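Local atomic coordinates of diol-dehydratase (Roseburia inulinivorans, PDB entry 5I2A), a protein that is a B12-independent glycyl radical diol dehydratase, probably acting as a lyase in the dehydration of 1,2-propanediol. Residues 20-25 and 319-324; 25-30 and 325-330; 13-18 and 372-377. All coordinates share one frame; numbering follows the deposited sequence. Where two conformers were deposited one is given.

Interaction 1. Residues 20-25 and 319-324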
loop_
_atom_site.group_PDB
_atom_site.type_symbol
_atom_site.label_atom_id
_atom_site.label_comp_id
_atom_site.label_asym_id
_atom_site.label_seq_id
_atom_site.Cartn_x
_atom_site.Cartn_y
_atom_site.Cartn_z
ATOM N N ASP A 20 42.237 -20.124 -2.478
ATOM C CA ASP A 20 42.562 -20.682 -1.165
ATOM C C ASP A 20 42.191 -19.717 -0.043
ATOM O O ASP A 20 41.763 -20.134 1.025
ATOM C CB ASP A 20 44.053 -21.030 -1.074
ATOM C CG ASP A 20 44.437 -22.198 -1.967
ATOM O OD1 ASP A 20 43.558 -23.008 -2.327
ATOM O OD2 ASP A 20 45.624 -22.304 -2.306
ATOM N N HIS A 21 42.367 -18.427 -0.286
ATOM C CA HIS A 21 41.990 -17.436 0.710
ATOM C C HIS A 21 40.477 -17.479 1.004
ATOM O O HIS A 21 40.078 -17.395 2.161
ATOM C CB HIS A 21 42.403 -16.038 0.266
ATOM C CG HIS A 21 42.074 -14.972 1.263
ATOM N ND1 HIS A 21 42.675 -14.899 2.501
ATOM C CD2 HIS A 21 41.185 -13.948 1.214
ATOM C CE1 HIS A 21 42.187 -13.865 3.166
ATOM N NE2 HIS A 21 41.279 -13.273 2.409
ATOM N N LEU A 22 39.643 -17.627 -0.024
ATOM C CA LEU A 22 38.189 -17.715 0.206
ATOM C C LEU A 22 37.865 -18.814 1.192
ATOM O O LEU A 22 36.983 -18.667 2.021
ATOM C CB LEU A 22 37.407 -17.991 -1.093
ATOM C CG LEU A 22 37.359 -16.896 -2.157
ATOM C CD1 LEU A 22 36.249 -17.202 -3.178
ATOM C CD2 LEU A 22 37.163 -15.514 -1.535
ATOM N N TYR A 23 38.589 -19.920 1.100
ATOM C CA TYR A 23 38.202 -21.104 1.846
ATOM C C TYR A 23 39.063 -21.385 3.088
ATOM O O TYR A 23 38.915 -22.422 3.703
ATOM C CB TYR A 23 38.218 -22.319 0.909
ATOM C CG TYR A 23 37.053 -22.337 -0.074
ATOM C CD1 TYR A 23 37.117 -21.648 -1.286
ATOM C CD2 TYR A 23 35.885 -23.030 0.221
ATOM C CE1 TYR A 23 36.033 -21.659 -2.186
ATOM C CE2 TYR A 23 34.812 -23.044 -0.663
ATOM C CZ TYR A 23 34.887 -22.361 -1.859
ATOM O OH TYR A 23 33.806 -22.390 -2.724
ATOM N N ALA A 24 39.922 -20.446 3.470
ATOM C CA ALA A 24 40.832 -20.661 4.597
ATOM C C ALA A 24 40.071 -20.856 5.905
ATOM O O ALA A 24 40.519 -21.601 6.773
ATOM C CB ALA A 24 41.816 -19.505 4.719
ATOM N N LYS A 25 38.916 -20.205 6.033
ATOM C CA LYS A 25 38.067 -20.360 7.215
ATOM C C LYS A 25 36.604 -20.629 6.845
ATOM O O LYS A 25 36.202 -20.418 5.703
ATOM C CB LYS A 25 38.137 -19.110 8.098
ATOM C CG LYS A 25 39.525 -18.752 8.602
ATOM C CD LYS A 25 39.496 -17.394 9.320
ATOM C CE LYS A 25 40.855 -17.022 9.909
ATOM N NZ LYS A 25 40.835 -15.668 10.544
ATOM N N ILE A 319 36.804 -12.309 -11.469
ATOM C CA ILE A 319 35.358 -12.187 -11.293
ATOM C C ILE A 319 34.742 -13.530 -10.891
ATOM O O ILE A 319 33.895 -13.576 -10.009
ATOM C CB ILE A 319 34.680 -11.649 -12.560
ATOM C CG1 ILE A 319 35.066 -10.187 -12.763
ATOM C CG2 ILE A 319 33.139 -11.795 -12.489
ATOM C CD1 ILE A 319 34.610 -9.632 -14.071
ATOM N N TRP A 320 35.206 -14.615 -11.512
ATOM C CA TRP A 320 34.745 -15.949 -11.154
ATOM C C TRP A 320 35.031 -16.205 -9.677
ATOM O O TRP A 320 34.176 -16.726 -8.957
ATOM C CB TRP A 320 35.407 -16.997 -12.034
ATOM C CG TRP A 320 34.632 -17.459 -13.263
ATOM C CD1 TRP A 320 34.452 -18.756 -13.677
ATOM C CD2 TRP A 320 33.925 -16.640 -14.212
ATOM N NE1 TRP A 320 33.715 -18.786 -14.834
ATOM C CE2 TRP A 320 33.377 -17.507 -15.185
ATOM C CE3 TRP A 320 33.714 -15.263 -14.345
ATOM C CZ2 TRP A 320 32.638 -17.041 -16.270
ATOM C CZ3 TRP A 320 32.975 -14.806 -15.427
ATOM C CH2 TRP A 320 32.448 -15.693 -16.370
ATOM N N VAL A 321 36.214 -15.811 -9.208
ATOM C CA VAL A 321 36.516 -15.994 -7.787
ATOM C C VAL A 321 35.566 -15.162 -6.916
ATOM O O VAL A 321 34.988 -15.668 -5.956
ATOM C CB VAL A 321 37.984 -15.633 -7.450
ATOM C CG1 VAL A 321 38.209 -15.657 -5.947
ATOM C CG2 VAL A 321 38.934 -16.611 -8.141
ATOM N N LYS A 322 35.394 -13.898 -7.277
ATOM C CA LYS A 322 34.516 -13.013 -6.530
ATOM C C LYS A 322 33.085 -13.551 -6.435
ATOM O O LYS A 322 32.464 -13.461 -5.388
ATOM C CB LYS A 322 34.526 -11.611 -7.149
ATOM C CG LYS A 322 35.792 -10.800 -6.825
ATOM C CD LYS A 322 35.605 -9.871 -5.607
ATOM C CE LYS A 322 35.411 -10.642 -4.309
ATOM N NZ LYS A 322 35.484 -9.803 -3.083
ATOM N N LEU A 323 32.580 -14.131 -7.520
ATOM C CA LEU A 323 31.239 -14.709 -7.521
ATOM C C LEU A 323 31.072 -15.787 -6.445
ATOM O O LEU A 323 29.961 -16.029 -5.997
ATOM C CB LEU A 323 30.903 -15.280 -8.900
ATOM C CG LEU A 323 30.538 -14.223 -9.955
ATOM C CD1 LEU A 323 30.706 -14.769 -11.379
ATOM C CD2 LEU A 323 29.099 -13.736 -9.748
ATOM N N ASN A 324 32.168 -16.426 -6.031
ATOM C CA ASN A 324 32.127 -17.380 -4.924
ATOM C C ASN A 324 32.359 -16.757 -3.551
ATOM O O ASN A 324 32.217 -17.430 -2.531
ATOM C CB ASN A 324 33.150 -18.497 -5.147
ATOM C CG ASN A 324 32.804 -19.350 -6.331
ATOM O OD1 ASN A 324 32.105 -20.351 -6.201
ATOM N ND2 ASN A 324 33.268 -18.943 -7.507
#

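Interaction 2. Residues 25-30 and 325-330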
loop_
_atom_site.group_PDB
_atom_site.type_symbol
_atom_site.label_atom_id
_atom_site.label_comp_id
_atom_site.label_asym_id
_atom_site.label_seq_id
_atom_site.Cartn_x
_atom_site.Cartn_y
_atom_site.Cartn_z
ATOM N N LYS A 25 38.916 -20.205 6.033
ATOM C CA LYS A 25 38.067 -20.360 7.215
ATOM C C LYS A 25 36.604 -20.629 6.845
ATOM O O LYS A 25 36.202 -20.418 5.703
ATOM C CB LYS A 25 38.137 -19.110 8.098
ATOM C CG LYS A 25 39.525 -18.752 8.602
ATOM C CD LYS A 25 39.496 -17.394 9.320
ATOM C CE LYS A 25 40.855 -17.022 9.909
ATOM N NZ LYS A 25 40.835 -15.668 10.544
ATOM N N MET A 26 35.838 -21.111 7.821
ATOM C CA MET A 26 34.383 -21.235 7.728
ATOM C C MET A 26 33.712 -19.954 7.274
ATOM O O MET A 26 34.139 -18.871 7.658
ATOM C CB MET A 26 33.777 -21.587 9.087
ATOM C CG MET A 26 33.706 -23.022 9.420
ATOM S SD MET A 26 32.464 -23.180 10.701
ATOM C CE MET A 26 30.995 -23.064 9.723
ATOM N N PRO A 27 32.642 -20.081 6.480
ATOM C CA PRO A 27 31.761 -18.927 6.283
ATOM C C PRO A 27 31.258 -18.395 7.622
ATOM O O PRO A 27 30.982 -19.179 8.534
ATOM C CB PRO A 27 30.610 -19.501 5.451
ATOM C CG PRO A 27 31.220 -20.646 4.718
ATOM C CD PRO A 27 32.179 -21.257 5.721
ATOM N N GLU A 28 31.177 -17.078 7.742
ATOM C CA GLU A 28 30.756 -16.449 8.987
ATOM C C GLU A 28 29.601 -15.470 8.784
ATOM O O GLU A 28 29.604 -14.702 7.840
ATOM C CB GLU A 28 31.936 -15.712 9.643
ATOM C CG GLU A 28 31.540 -14.880 10.864
ATOM C CD GLU A 28 32.740 -14.232 11.566
ATOM O OE1 GLU A 28 33.839 -14.247 10.986
ATOM O OE2 GLU A 28 32.578 -13.720 12.697
ATOM N N ILE A 29 28.638 -15.502 9.696
ATOM C CA ILE A 29 27.541 -14.531 9.739
ATOM C C ILE A 29 27.981 -13.214 10.407
ATOM O O ILE A 29 28.540 -13.226 11.511
ATOM C CB ILE A 29 26.329 -15.118 10.501
ATOM C CG1 ILE A 29 25.779 -16.330 9.765
ATOM C CG2 ILE A 29 25.243 -14.059 10.729
ATOM C CD1 ILE A 29 24.899 -17.229 10.621
ATOM N N GLU A 30 27.729 -12.089 9.742
ATOM C CA GLU A 30 28.083 -10.773 10.276
ATOM C C GLU A 30 26.848 -9.887 10.525
ATOM O O GLU A 30 25.830 -10.005 9.840
ATOM C CB GLU A 30 29.077 -10.078 9.341
ATOM C CG GLU A 30 30.375 -10.886 9.242
ATOM C CD GLU A 30 31.470 -10.283 8.377
ATOM O OE1 GLU A 30 31.317 -9.179 7.799
ATOM O OE2 GLU A 30 32.517 -10.956 8.280
ATOM N N ASP A 325 32.701 -15.475 -3.517
ATOM C CA ASP A 325 32.908 -14.797 -2.231
ATOM C C ASP A 325 31.571 -14.462 -1.549
ATOM O O ASP A 325 31.482 -14.397 -0.325
ATOM C CB ASP A 325 33.728 -13.518 -2.428
ATOM C CG ASP A 325 34.286 -12.960 -1.120
ATOM O OD1 ASP A 325 34.387 -13.703 -0.123
ATOM O OD2 ASP A 325 34.633 -11.769 -1.105
ATOM N N LEU A 326 30.533 -14.244 -2.348
ATOM C CA LEU A 326 29.213 -13.916 -1.802
ATOM C C LEU A 326 28.529 -15.183 -1.285
ATOM O O LEU A 326 28.772 -16.283 -1.795
ATOM C CB LEU A 326 28.358 -13.214 -2.868
ATOM C CG LEU A 326 28.944 -11.915 -3.439
ATOM C CD1 LEU A 326 28.009 -11.308 -4.469
ATOM C CD2 LEU A 326 29.246 -10.920 -2.321
ATOM N N ASN A 327 27.712 -15.045 -0.243
ATOM C CA ASN A 327 27.055 -16.198 0.370
ATOM C C ASN A 327 25.741 -15.759 1.032
ATOM O O ASN A 327 25.413 -14.572 1.061
ATOM C CB ASN A 327 27.999 -16.874 1.393
ATOM C CG ASN A 327 27.688 -18.369 1.632
ATOM O OD1 ASN A 327 26.623 -18.882 1.281
ATOM N ND2 ASN A 327 28.641 -19.064 2.257
ATOM N N LYS A 328 25.002 -16.721 1.568
ATOM C CA LYS A 328 23.694 -16.474 2.139
ATOM C C LYS A 328 23.349 -17.570 3.135
ATOM O O LYS A 328 23.422 -18.748 2.810
ATOM C CB LYS A 328 22.634 -16.415 1.024
ATOM C CG LYS A 328 21.178 -16.282 1.476
ATOM C CD LYS A 328 20.268 -16.230 0.210
ATOM C CE LYS A 328 18.753 -16.200 0.509
ATOM N NZ LYS A 328 17.969 -16.063 -0.794
ATOM N N CYS A 329 22.943 -17.195 4.340
ATOM C CA CYS A 329 22.562 -18.222 5.307
ATOM C C CYS A 329 21.052 -18.398 5.324
ATOM O O CYS A 329 20.317 -17.440 5.510
ATOM C CB CYS A 329 23.076 -17.880 6.717
ATOM S SG CYS A 329 22.592 -19.107 7.962
ATOM N N ARG A 330 20.603 -19.628 5.113
ATOM C CA ARG A 330 19.184 -19.967 5.135
ATOM C C ARG A 330 18.912 -20.832 6.357
ATOM O O ARG A 330 19.813 -21.517 6.818
ATOM C CB ARG A 330 18.769 -20.714 3.856
ATOM C CG ARG A 330 19.156 -20.005 2.553
ATOM C CD ARG A 330 18.835 -20.840 1.303
ATOM N NE ARG A 330 19.244 -20.132 0.090
ATOM C CZ ARG A 330 20.485 -20.132 -0.394
ATOM N NH1 ARG A 330 21.452 -20.812 0.231
ATOM N NH2 ARG A 330 20.771 -19.440 -1.489
#

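Interaction 3. Residues 13-18 and 372-377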
loop_
_atom_site.group_PDB
_atom_site.type_symbol
_atom_site.label_atom_id
_atom_site.label_comp_id
_atom_site.label_asym_id
_atom_site.label_seq_id
_atom_site.Cartn_x
_atom_site.Cartn_y
_atom_site.Cartn_z
ATOM N N ASP A 13 49.130 -17.092 -11.689
ATOM C CA ASP A 13 49.402 -17.765 -10.422
ATOM C C ASP A 13 48.630 -17.113 -9.275
ATOM O O ASP A 13 48.504 -17.688 -8.193
ATOM C CB ASP A 13 50.913 -17.775 -10.116
ATOM C CG ASP A 13 51.490 -16.379 -9.888
ATOM O OD1 ASP A 13 51.093 -15.427 -10.593
ATOM O OD2 ASP A 13 52.349 -16.237 -8.994
ATOM N N ARG A 14 48.113 -15.915 -9.521
ATOM C CA ARG A 14 47.271 -15.214 -8.545
ATOM C C ARG A 14 46.012 -16.015 -8.188
ATOM O O ARG A 14 45.588 -16.042 -7.039
ATOM C CB ARG A 14 46.860 -13.841 -9.099
ATOM C CG ARG A 14 46.050 -12.960 -8.146
ATOM C CD ARG A 14 45.390 -11.812 -8.905
ATOM N NE ARG A 14 46.305 -11.179 -9.853
ATOM C CZ ARG A 14 47.032 -10.098 -9.591
ATOM N NH1 ARG A 14 46.950 -9.507 -8.406
ATOM N NH2 ARG A 14 47.842 -9.605 -10.513
ATOM N N ILE A 15 45.432 -16.672 -9.187
ATOM C CA ILE A 15 44.099 -17.257 -9.051
ATOM C C ILE A 15 43.998 -18.284 -7.922
ATOM O O ILE A 15 43.118 -18.196 -7.082
ATOM C CB ILE A 15 43.644 -17.904 -10.381
ATOM C CG1 ILE A 15 43.685 -16.867 -11.504
ATOM C CG2 ILE A 15 42.252 -18.522 -10.243
ATOM C CD1 ILE A 15 43.087 -15.505 -11.147
ATOM N N LYS A 16 44.909 -19.243 -7.884
ATOM C CA LYS A 16 44.866 -20.255 -6.836
ATOM C C LYS A 16 45.002 -19.643 -5.443
ATOM O O LYS A 16 44.393 -20.121 -4.482
ATOM C CB LYS A 16 45.960 -21.307 -7.047
ATOM C CG LYS A 16 45.983 -22.369 -5.956
ATOM C CD LYS A 16 46.927 -23.511 -6.307
ATOM C CE LYS A 16 46.647 -24.730 -5.442
ATOM N NZ LYS A 16 46.927 -24.462 -4.011
ATOM N N ARG A 17 45.788 -18.580 -5.327
ATOM C CA ARG A 17 45.932 -17.936 -4.025
ATOM C C ARG A 17 44.640 -17.203 -3.640
ATOM O O ARG A 17 44.243 -17.211 -2.476
ATOM C CB ARG A 17 47.134 -16.982 -4.016
ATOM C CG ARG A 17 48.488 -17.707 -4.290
ATOM C CD ARG A 17 49.688 -16.834 -3.921
ATOM N NE ARG A 17 49.834 -15.703 -4.826
ATOM C CZ ARG A 17 50.529 -15.736 -5.959
ATOM N NH1 ARG A 17 51.153 -16.848 -6.319
ATOM N NH2 ARG A 17 50.608 -14.659 -6.728
ATOM N N LEU A 18 43.992 -16.572 -4.615
ATOM C CA LEU A 18 42.685 -15.957 -4.368
ATOM C C LEU A 18 41.702 -17.003 -3.879
ATOM O O LEU A 18 40.973 -16.775 -2.917
ATOM C CB LEU A 18 42.136 -15.285 -5.628
ATOM C CG LEU A 18 42.951 -14.087 -6.091
ATOM C CD1 LEU A 18 42.492 -13.620 -7.466
ATOM C CD2 LEU A 18 42.862 -12.963 -5.065
ATOM N N GLU A 372 37.271 -23.392 -15.787
ATOM C CA GLU A 372 38.311 -24.408 -15.652
ATOM C C GLU A 372 39.435 -23.896 -14.747
ATOM O O GLU A 372 39.916 -24.616 -13.886
ATOM C CB GLU A 372 38.854 -24.801 -17.032
ATOM C CG GLU A 372 39.765 -25.991 -17.041
ATOM C CD GLU A 372 39.950 -26.555 -18.448
ATOM O OE1 GLU A 372 39.756 -25.804 -19.435
ATOM O OE2 GLU A 372 40.276 -27.757 -18.566
ATOM N N HIS A 373 39.827 -22.641 -14.938
ATOM C CA HIS A 373 40.874 -22.021 -14.132
ATOM C C HIS A 373 40.520 -21.970 -12.644
ATOM O O HIS A 373 41.286 -22.417 -11.793
ATOM C CB HIS A 373 41.155 -20.595 -14.616
ATOM C CG HIS A 373 42.001 -20.518 -15.850
ATOM N ND1 HIS A 373 42.392 -19.315 -16.406
ATOM C CD2 HIS A 373 42.512 -21.483 -16.649
ATOM C CE1 HIS A 373 43.125 -19.547 -17.477
ATOM N NE2 HIS A 373 43.212 -20.854 -17.648
ATOM N N VAL A 374 39.356 -21.412 -12.335
ATOM C CA VAL A 374 38.979 -21.190 -10.947
ATOM C C VAL A 374 38.460 -22.479 -10.334
ATOM O O VAL A 374 38.713 -22.760 -9.178
ATOM C CB VAL A 374 37.925 -20.059 -10.832
ATOM C CG1 VAL A 374 37.471 -19.878 -9.395
ATOM C CG2 VAL A 374 38.519 -18.752 -11.373
ATOM N N PHE A 375 37.744 -23.257 -11.140
ATOM C CA PHE A 375 37.200 -24.558 -10.755
ATOM C C PHE A 375 36.419 -24.539 -9.435
ATOM O O PHE A 375 36.555 -25.442 -8.611
ATOM C CB PHE A 375 38.315 -25.616 -10.687
ATOM C CG PHE A 375 37.903 -26.957 -11.242
ATOM C CD1 PHE A 375 38.063 -27.244 -12.585
ATOM C CD2 PHE A 375 37.319 -27.910 -10.428
ATOM C CE1 PHE A 375 37.670 -28.465 -13.100
ATOM C CE2 PHE A 375 36.920 -29.127 -10.936
ATOM C CZ PHE A 375 37.093 -29.406 -12.275
ATOM N N LEU A 376 35.588 -23.514 -9.265
ATOM C CA LEU A 376 34.725 -23.378 -8.091
ATOM C C LEU A 376 33.263 -23.579 -8.521
ATOM O O LEU A 376 32.985 -23.625 -9.713
ATOM C CB LEU A 376 34.929 -22.005 -7.450
ATOM C CG LEU A 376 36.221 -21.889 -6.638
ATOM C CD1 LEU A 376 36.303 -20.503 -5.994
ATOM C CD2 LEU A 376 36.305 -23.013 -5.588
ATOM N N PRO A 377 32.328 -23.711 -7.562
ATOM C CA PRO A 377 30.933 -23.943 -7.960
ATOM C C PRO A 377 30.299 -22.824 -8.795
ATOM O O PRO A 377 29.530 -23.115 -9.693
ATOM C CB PRO A 377 30.212 -24.060 -6.617
ATOM C CG PRO A 377 31.257 -24.614 -5.702
ATOM C CD PRO A 377 32.517 -23.914 -6.115
#

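Interaction 1. Residues 20-25 and 319-324
Leu22 points from the end of helix 14-22 toward residues 319-324, and one methyl group does most of the touching. Its CG lies anti to its own carbonyl carbon (chi1 -68°), which carries the branch out to the last turn of the facing helix. There CD1 meets three groups. It lies 3.4 Å from the carbonyl O of Val321 and 3.7 Å from CG1 of the same residue. CD1 of Leu22 is also 3.9 Å from CB of Asn324. The side chains of Leu22 and Val321 cross obliquely, branch against branch. Val321 CG1 stands anti to its backbone N and also comes within 4.1 Å of Leu22 CG. The Val321 carbonyl is not left to the methyl alone, since it takes a 2.9 Å hydrogen bond from Asn324 N.

Here the C-terminal ends of two helices pack side by side, running the same general way, in the pyruvate formate lyase-like part of the chain. The last turn of helix 14-22 lies alongside the C-terminal turn of helix 309-323. Val321 also touches Leu18 and Val19 of the first helix and Val374 of helix 362-374.

Asn324 presents its CB to Leu22 and sends its amide elsewhere. ND2 folds back to Trp320 O at 2.8 Å, with a bent N-H...O angle of 135°. The acceptor lies near the amide plane of Asn324, but the donor is tilted from the plane of the Trp320 carbonyl. A second bond, from ND2 to Met378 O, helps to fix the amide. Tyr23, the first residue after the helix, directs its hydroxyl toward the Asn324 amide. Tyr23 OH and Asn324 OD1 are 4.4 Å apart, a loose approach. The Tyr23 side chain also lies about 3 Å from a bound di(hydroxyethyl)ether molecule, probably taken from the crystallisation liquor.

Interaction 2. Residues 25-30 and 325-330
Asn327 holds its CG anti to the backbone N (chi1 -155°), and this swings the amide toward Pro27. Cys329 does the same with its sulfur (chi1 179°) and directs SG at Ile29. Two separate contacts result, two residues apart along each segment.

In the first, ND2 of Asn327 sits against the CB-CG side of the proline. It is 3.8 Å from Pro27 CB and 3.9 Å from Pro27 CG, with the two side chains set at a slant to each other. This is packing of an amide on aliphatic carbon. The amide spends its polar atoms elsewhere. OD1 bends back and accepts Lys328 N at 2.7 Å, with an N-H...O angle of 153°. That N-H comes from the flank of the carbonyl and is tilted from its plane. ND2 donates to Arg83 O, so both ends of the amide are fixed and its rotation is set. With an alanine in its place, Arg83 O and Lys328 N would probably lose their side-chain partner and a gap would open beside the Pro27 ring.

The second contact is apolar. Ile29 reaches out with CD1, its farthest methyl, to lie 4.0 Å from Cys329 SG.

Both segments are loops that pass each other at a slant and are not paired as strands. The backbone of residues 25-30 bonds instead to Cys85 and Tyr112. Beside the contact, Lys328 lays its CG over one face of the Arg330 guanidinium group.

The loop 25-30 leads from helix 14-22 to helix 32-43, and the loop 325-330 leads from helix 309-323 to helix 332-335. Helix 94-97 lies against the isoleucine-cysteine pair through Leu96 and Trp95, and helix 262-279 packs on Leu326.

Interaction 3. Residues 13-18 and 372-377
Ile15 faces Val374 from the first turns of helix 14-22, with CB directed toward the end of helix 362-374. At CB the side chain divides. CG2 is anti to the backbone N and forms the contact: it lies 3.9 Å from Val374 CG2, methyl to methyl. CG2 of Ile15 also stands 4.3 Å from the carbonyl O of His373, a looser approach. That oxygen accepts a hydrogen bond from Lys11 NZ. The other branch starts at CG1, beside the backbone N (chi1 -56°), and ends at CD1; both atoms stay more than 5 Å from Val374 CG2. The two side chains cross at about a right angle, and only a small patch is shared. His373 adds mainly backbone, for its ring turns off and is hydrogen-bonded through ND1 to Asp317 OD2.

Helix 362-374 links the neighbouring parallel strands 346-350 and 380-385, a beta-alpha-beta crossover in the core sheet. Helix 309-323 completes the setting: its Asp317 touches Ile15 and its Trp320 touches Val374, so three helices converge here.

How the interactions relate
All three contacts are mainly buried and lie within the pyruvate formate lyase-like part of the chain. Interactions 1 and 3 use the two ends of helix 14-22, against helices 309-323 and 362-374. Their centres are about 8 Å apart, and they meet where Trp320 CB lies 3.6 Å from Val374 CG2. Interaction 2 continues both segments of interaction 1 into the loops beyond, and the two touch through Leu22 and Asp325. It stays clear of interaction 3. The chemistry shifts accordingly. Interaction 3 is chiefly a meeting of methyl groups, interaction 1 adds a helix-end carbonyl, and interaction 2 sets an amide and a thiol against loop residues.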